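Local coordinates for hypothetical protein (Bacteroides uniformis ATCC 8492, PDB 4QRL) that is of unknown function but folds as a lipocalin-like beta barrel, a scaffold that in relatives often binds small hydrophobic ligands, at residues D8-A21 with L102-F116. Sequence-based numbering, arbitrary orientation. Where two conformers were deposited one is given.
Sequences DLAGKWQLRQYQYA and LRLEYEGTKSIFRKF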
loop_
_atom_site.group_PDB
_atom_site.type_symbol
_atom_site.label_atom_id
_atom_site.label_comp_id
_atom_site.label_asym_id
_atom_site.label_seq_id
_atom_site.Cartn_x
_atom_site.Cartn_y
_atom_site.Cartn_z
ATOM N N ASP A 8 -8.626 -9.454 -9.990
ATOM C CA ASP A 8 -8.283 -9.788 -8.588
ATOM C C ASP A 8 -7.848 -8.573 -7.771
ATOM O O ASP A 8 -8.023 -8.579 -6.555
ATOM C CB ASP A 8 -7.151 -10.825 -8.541
ATOM C CG ASP A 8 -7.569 -12.239 -8.905
ATOM O OD1 ASP A 8 -8.786 -12.501 -8.972
ATOM O OD2 ASP A 8 -6.682 -13.069 -9.121
ATOM N N LEU A 9 -7.184 -7.612 -8.400
ATOM C CA LEU A 9 -6.624 -6.458 -7.702
ATOM C C LEU A 9 -7.704 -5.531 -7.147
ATOM O O LEU A 9 -7.493 -4.933 -6.090
ATOM C CB LEU A 9 -5.654 -5.660 -8.604
ATOM C CG LEU A 9 -4.823 -4.574 -7.893
ATOM C CD1 LEU A 9 -3.893 -5.167 -6.817
ATOM C CD2 LEU A 9 -4.041 -3.730 -8.899
ATOM N N ALA A 10 -8.842 -5.410 -7.858
ATOM C CA ALA A 10 -9.944 -4.521 -7.500
ATOM C C ALA A 10 -10.498 -4.772 -6.104
ATOM O O ALA A 10 -10.765 -5.913 -5.728
ATOM C CB ALA A 10 -11.060 -4.631 -8.523
ATOM N N GLY A 11 -10.673 -3.690 -5.359
ATOM C CA GLY A 11 -11.221 -3.729 -4.006
ATOM C C GLY A 11 -10.276 -3.284 -2.914
ATOM O O GLY A 11 -9.243 -2.663 -3.177
ATOM N N LYS A 12 -10.599 -3.691 -1.665
ATOM C CA LYS A 12 -9.883 -3.285 -0.470
ATOM C C LYS A 12 -9.048 -4.420 0.056
ATOM O O LYS A 12 -9.471 -5.578 0.030
ATOM C CB LYS A 12 -10.877 -2.779 0.592
ATOM C CG LYS A 12 -10.179 -2.133 1.800
ATOM C CD LYS A 12 -11.217 -1.609 2.802
ATOM C CE LYS A 12 -11.411 -0.123 2.711
ATOM N NZ LYS A 12 -12.072 0.289 1.451
ATOM N N TRP A 13 -7.886 -4.060 0.552
ATOM C CA TRP A 13 -6.873 -4.977 1.013
ATOM C C TRP A 13 -6.326 -4.577 2.357
ATOM O O TRP A 13 -5.881 -3.431 2.525
ATOM C CB TRP A 13 -5.719 -4.961 -0.012
ATOM C CG TRP A 13 -6.061 -5.523 -1.347
ATOM C CD1 TRP A 13 -6.395 -4.830 -2.473
ATOM C CD2 TRP A 13 -5.932 -6.894 -1.739
ATOM N NE1 TRP A 13 -6.614 -5.707 -3.520
ATOM C CE2 TRP A 13 -6.334 -6.986 -3.092
ATOM C CE3 TRP A 13 -5.582 -8.071 -1.054
ATOM C CZ2 TRP A 13 -6.309 -8.197 -3.792
ATOM C CZ3 TRP A 13 -5.681 -9.294 -1.721
ATOM C CH2 TRP A 13 -6.045 -9.349 -3.068
ATOM N N GLN A 14 -6.339 -5.507 3.304
ATOM C CA GLN A 14 -5.746 -5.219 4.619
ATOM C C GLN A 14 -4.278 -5.561 4.571
ATOM O O GLN A 14 -3.945 -6.701 4.279
ATOM C CB GLN A 14 -6.425 -6.039 5.728
ATOM C CG GLN A 14 -5.745 -5.802 7.099
ATOM C CD GLN A 14 -6.303 -6.627 8.218
ATOM O OE1 GLN A 14 -6.734 -7.758 8.025
ATOM N NE2 GLN A 14 -6.256 -6.086 9.433
ATOM N N LEU A 15 -3.402 -4.590 4.892
ATOM C CA LEU A 15 -1.963 -4.865 4.948
ATOM C C LEU A 15 -1.725 -5.555 6.293
ATOM O O LEU A 15 -1.875 -4.945 7.354
ATOM C CB LEU A 15 -1.126 -3.576 4.780
ATOM C CG LEU A 15 0.330 -3.738 4.243
ATOM C CD1 LEU A 15 0.894 -2.387 3.774
ATOM C CD2 LEU A 15 1.264 -4.314 5.303
ATOM N N ARG A 16 -1.468 -6.849 6.237
ATOM C CA ARG A 16 -1.308 -7.693 7.422
ATOM C C ARG A 16 0.065 -7.675 8.014
ATOM O O ARG A 16 0.224 -7.897 9.225
ATOM C CB ARG A 16 -1.600 -9.172 7.041
ATOM C CG ARG A 16 -3.009 -9.454 6.631
ATOM C CD ARG A 16 -3.120 -10.922 6.286
ATOM N NE ARG A 16 -3.013 -11.780 7.463
ATOM C CZ ARG A 16 -3.233 -13.089 7.451
ATOM N NH1 ARG A 16 -3.573 -13.704 6.323
ATOM N NH2 ARG A 16 -3.112 -13.796 8.565
ATOM N N GLN A 17 1.073 -7.623 7.147
ATOM C CA GLN A 17 2.433 -7.775 7.627
ATOM C C GLN A 17 3.455 -7.147 6.701
ATOM O O GLN A 17 3.230 -7.070 5.498
ATOM C CB GLN A 17 2.724 -9.307 7.704
ATOM C CG GLN A 17 4.007 -9.703 8.404
ATOM C CD GLN A 17 4.276 -11.175 8.226
ATOM O OE1 GLN A 17 4.223 -11.707 7.127
ATOM N NE2 GLN A 17 4.538 -11.864 9.315
ATOM N N TYR A 18 4.583 -6.695 7.277
ATOM C CA TYR A 18 5.747 -6.288 6.510
ATOM C C TYR A 18 6.806 -7.327 6.711
ATOM O O TYR A 18 7.030 -7.757 7.844
ATOM C CB TYR A 18 6.307 -4.911 6.897
ATOM C CG TYR A 18 5.531 -3.723 6.392
ATOM C CD1 TYR A 18 5.523 -3.394 5.038
ATOM C CD2 TYR A 18 4.897 -2.857 7.276
ATOM C CE1 TYR A 18 4.844 -2.273 4.572
ATOM C CE2 TYR A 18 4.212 -1.738 6.823
ATOM C CZ TYR A 18 4.175 -1.459 5.468
ATOM O OH TYR A 18 3.524 -0.338 5.034
ATOM N N GLN A 19 7.510 -7.710 5.641
ATOM C CA GLN A 19 8.646 -8.618 5.792
ATOM C C GLN A 19 9.836 -7.831 5.336
ATOM O O GLN A 19 10.009 -7.588 4.149
ATOM C CB GLN A 19 8.463 -9.921 5.027
ATOM C CG GLN A 19 7.329 -10.752 5.579
ATOM C CD GLN A 19 7.135 -11.997 4.770
ATOM O OE1 GLN A 19 7.846 -12.254 3.789
ATOM N NE2 GLN A 19 6.132 -12.764 5.135
ATOM N N TYR A 20 10.616 -7.359 6.290
ATOM C CA TYR A 20 11.706 -6.492 5.971
ATOM C C TYR A 20 12.888 -7.214 5.364
ATOM O O TYR A 20 13.145 -8.391 5.654
ATOM C CB TYR A 20 12.096 -5.702 7.222
ATOM C CG TYR A 20 11.021 -4.700 7.593
ATOM C CD1 TYR A 20 10.935 -3.472 6.946
ATOM C CD2 TYR A 20 10.117 -4.963 8.620
ATOM C CE1 TYR A 20 9.944 -2.550 7.274
ATOM C CE2 TYR A 20 9.121 -4.046 8.958
ATOM C CZ TYR A 20 9.051 -2.832 8.295
ATOM O OH TYR A 20 8.126 -1.882 8.668
ATOM N N ALA A 21 13.618 -6.486 4.514
ATOM C CA ALA A 21 14.786 -6.995 3.808
ATOM C C ALA A 21 15.828 -7.583 4.754
ATOM O O ALA A 21 16.447 -8.589 4.406
ATOM C CB ALA A 21 15.400 -5.895 2.975
ATOM N N LEU A 102 -2.396 -10.731 -1.839
ATOM C CA LEU A 102 -1.581 -9.754 -2.563
ATOM C C LEU A 102 -0.232 -9.600 -1.848
ATOM O O LEU A 102 -0.201 -9.421 -0.634
ATOM C CB LEU A 102 -2.282 -8.385 -2.723
ATOM C CG LEU A 102 -1.463 -7.240 -3.393
ATOM C CD1 LEU A 102 -1.111 -7.560 -4.871
ATOM C CD2 LEU A 102 -2.201 -5.931 -3.337
ATOM N N ARG A 103 0.864 -9.705 -2.604
ATOM C CA ARG A 103 2.208 -9.581 -2.067
ATOM C C ARG A 103 2.989 -8.624 -2.960
ATOM O O ARG A 103 3.185 -8.897 -4.165
ATOM C CB ARG A 103 2.867 -10.973 -1.975
ATOM C CG ARG A 103 4.149 -11.037 -1.169
ATOM C CD ARG A 103 4.777 -12.401 -1.371
ATOM N NE ARG A 103 5.998 -12.566 -0.598
ATOM C CZ ARG A 103 6.053 -13.128 0.606
ATOM N NH1 ARG A 103 4.947 -13.578 1.187
ATOM N NH2 ARG A 103 7.210 -13.239 1.240
ATOM N N LEU A 104 3.393 -7.488 -2.380
ATOM C CA LEU A 104 4.137 -6.431 -3.040
ATOM C C LEU A 104 5.575 -6.399 -2.515
ATOM O O LEU A 104 5.801 -6.635 -1.334
ATOM C CB LEU A 104 3.454 -5.063 -2.827
ATOM C CG LEU A 104 2.029 -4.897 -3.377
ATOM C CD1 LEU A 104 1.514 -3.486 -3.122
ATOM C CD2 LEU A 104 1.941 -5.264 -4.874
ATOM N N GLU A 105 6.536 -6.147 -3.401
ATOM C CA GLU A 105 7.943 -6.095 -3.018
ATOM C C GLU A 105 8.582 -4.832 -3.547
ATOM O O GLU A 105 8.401 -4.489 -4.701
ATOM C CB GLU A 105 8.659 -7.347 -3.526
ATOM C CG GLU A 105 10.122 -7.481 -3.111
ATOM C CD GLU A 105 11.099 -6.792 -4.036
ATOM O OE1 GLU A 105 10.862 -6.776 -5.266
ATOM O OE2 GLU A 105 12.082 -6.226 -3.518
ATOM N N TYR A 106 9.391 -4.169 -2.700
ATOM C CA TYR A 106 10.182 -3.004 -3.053
ATOM C C TYR A 106 11.484 -3.019 -2.240
ATOM O O TYR A 106 11.440 -2.966 -1.004
ATOM C CB TYR A 106 9.424 -1.696 -2.841
ATOM C CG TYR A 106 10.293 -0.490 -3.156
ATOM C CD1 TYR A 106 10.595 -0.146 -4.469
ATOM C CD2 TYR A 106 10.864 0.269 -2.136
ATOM C CE1 TYR A 106 11.436 0.922 -4.764
ATOM C CE2 TYR A 106 11.709 1.340 -2.419
ATOM C CZ TYR A 106 11.989 1.665 -3.735
ATOM O OH TYR A 106 12.817 2.722 -4.030
ATOM N N GLU A 107 12.631 -3.108 -2.951
ATOM C CA GLU A 107 13.990 -3.123 -2.400
ATOM C C GLU A 107 14.086 -4.131 -1.230
ATOM O O GLU A 107 14.495 -3.764 -0.138
ATOM C CB GLU A 107 14.421 -1.692 -1.974
ATOM C CG GLU A 107 14.554 -0.749 -3.156
ATOM C CD GLU A 107 15.157 0.617 -2.897
ATOM O OE1 GLU A 107 15.321 1.001 -1.718
ATOM O OE2 GLU A 107 15.477 1.305 -3.890
ATOM N N GLY A 108 13.649 -5.375 -1.473
ATOM C CA GLY A 108 13.697 -6.474 -0.503
ATOM C C GLY A 108 12.622 -6.529 0.579
ATOM O O GLY A 108 12.517 -7.545 1.282
ATOM N N THR A 109 11.831 -5.444 0.749
ATOM C CA THR A 109 10.762 -5.431 1.745
ATOM C C THR A 109 9.448 -5.860 1.102
ATOM O O THR A 109 9.064 -5.306 0.071
ATOM C CB THR A 109 10.629 -4.080 2.414
ATOM O OG1 THR A 109 11.802 -3.875 3.209
ATOM C CG2 THR A 109 9.363 -3.988 3.324
ATOM N N LYS A 110 8.752 -6.806 1.743
ATOM C CA LYS A 110 7.473 -7.269 1.251
ATOM C C LYS A 110 6.338 -6.695 2.092
ATOM O O LYS A 110 6.436 -6.654 3.316
ATOM C CB LYS A 110 7.372 -8.802 1.235
ATOM C CG LYS A 110 8.657 -9.626 1.044
ATOM C CD LYS A 110 9.294 -9.535 -0.314
ATOM C CE LYS A 110 10.519 -10.422 -0.445
ATOM N NZ LYS A 110 11.536 -10.192 0.624
ATOM N N SER A 111 5.265 -6.273 1.413
ATOM C CA SER A 111 3.991 -5.792 1.958
ATOM C C SER A 111 2.989 -6.937 1.699
ATOM O O SER A 111 2.703 -7.245 0.539
ATOM C CB SER A 111 3.581 -4.503 1.245
ATOM O OG SER A 111 4.473 -3.440 1.530
ATOM N N ILE A 112 2.522 -7.598 2.757
ATOM C CA ILE A 112 1.621 -8.763 2.647
ATOM C C ILE A 112 0.179 -8.349 2.917
ATOM O O ILE A 112 -0.097 -7.833 3.997
ATOM C CB ILE A 112 2.042 -9.876 3.650
ATOM C CG1 ILE A 112 3.585 -10.151 3.730
ATOM C CG2 ILE A 112 1.144 -11.123 3.509
ATOM C CD1 ILE A 112 4.253 -10.593 2.546
ATOM N N PHE A 113 -0.734 -8.623 1.982
ATOM C CA PHE A 113 -2.159 -8.215 2.131
ATOM C C PHE A 113 -3.141 -9.370 1.988
ATOM O O PHE A 113 -2.871 -10.334 1.275
ATOM C CB PHE A 113 -2.579 -7.181 1.041
ATOM C CG PHE A 113 -1.721 -5.956 0.896
ATOM C CD1 PHE A 113 -0.493 -6.019 0.230
ATOM C CD2 PHE A 113 -2.169 -4.723 1.343
ATOM C CE1 PHE A 113 0.311 -4.877 0.095
ATOM C CE2 PHE A 113 -1.372 -3.573 1.193
ATOM C CZ PHE A 113 -0.146 -3.656 0.554
ATOM N N ARG A 114 -4.331 -9.205 2.608
ATOM C CA ARG A 114 -5.457 -10.112 2.416
ATOM C C ARG A 114 -6.633 -9.282 2.016
ATOM O O ARG A 114 -6.768 -8.152 2.476
ATOM C CB ARG A 114 -5.779 -10.965 3.661
ATOM C CG ARG A 114 -6.321 -10.156 4.885
ATOM C CD ARG A 114 -6.739 -11.045 6.057
ATOM N NE ARG A 114 -6.662 -10.319 7.332
ATOM C CZ ARG A 114 -6.400 -10.889 8.506
ATOM N NH1 ARG A 114 -6.210 -12.198 8.588
ATOM N NH2 ARG A 114 -6.323 -10.150 9.606
ATOM N N LYS A 115 -7.484 -9.828 1.136
ATOM C CA LYS A 115 -8.646 -9.110 0.666
ATOM C C LYS A 115 -9.558 -8.796 1.866
ATOM O O LYS A 115 -9.723 -9.633 2.759
ATOM C CB LYS A 115 -9.371 -9.932 -0.402
ATOM C CG LYS A 115 -10.400 -9.156 -1.199
ATOM C CD LYS A 115 -9.741 -8.163 -2.166
ATOM C CE LYS A 115 -10.351 -8.240 -3.523
ATOM N NZ LYS A 115 -9.741 -9.279 -4.392
ATOM N N PHE A 116 -10.057 -7.564 1.919
ATOM C CA PHE A 116 -10.893 -7.098 3.024
ATOM C C PHE A 116 -12.289 -6.721 2.499
ATOM O O PHE A 116 -13.111 -7.639 2.285
ATOM C CB PHE A 116 -10.186 -5.914 3.743
ATOM C CG PHE A 116 -10.709 -5.636 5.138
ATOM C CD1 PHE A 116 -10.397 -6.483 6.202
ATOM C CD2 PHE A 116 -11.487 -4.507 5.396
ATOM C CE1 PHE A 116 -10.826 -6.185 7.502
ATOM C CE2 PHE A 116 -11.947 -4.234 6.698
ATOM C CZ PHE A 116 -11.637 -5.094 7.730
ATOM O OXT PHE A 116 -12.533 -5.535 2.238
HETATM O O HOH W 1 10.550 -12.125 2.842
#
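Trp13 is clamped between Lys115 and Leu102 where the first and last strands of the lipocalin-like barrel, 11-19 and 109-115, pair antiparallel and close the eight-stranded sheet. Lys115 CD sits over the centre of one indole face, 3.8 Å from the six-ring centroid, and Leu102 CB lies over the opposite face. In the ring plane, Trp13 NE1 gives an almost straight bond (178°) to Leu9 O, 2.8 Å away, so the buried indole N-H is satisfied by the chain leading into the strand. With the indole cut back to an alanine here, Leu9 O is likely to lose this donor and a gap to open between Lys115 and Leu102. Bends along the Lys115 chain carry its ammonium past the indole to Asp8 O, 2.8 Å from NZ; NZ also bonds Tyr99 O. Within the ladder, Gln14 exchanges both backbone bonds with Arg114, as does Gln19 with Lys110, while Phe116 N donates to Lys12 O. A classic beta bulge sets Arg16 and Gln17 opposite Ile112: Ile112 O takes a bond from Arg16 N and a weak one from Gln17 N, and Ile112 N donates to Gln17 O. On the face carrying Gln14, its extended side chain, CG anti to the backbone N (chi1 177°), brings OE1 to the edge of the Arg114 guanidinium, whose NE (2.7 Å) and NH2 (2.9 Å) both donate to it. Arg114 NH1 lies over the face of the Arg16 guanidinium, the two planes 17° apart; both groups are donors, so no hydrogen bond joins these like charges. Farther along, Gln19 NE2 donates to Gln17 OE1, and one water joins the two strands, donating to Gln19 OE1 at 2.9 Å and accepting from Lys110 NZ at 3.1 Å.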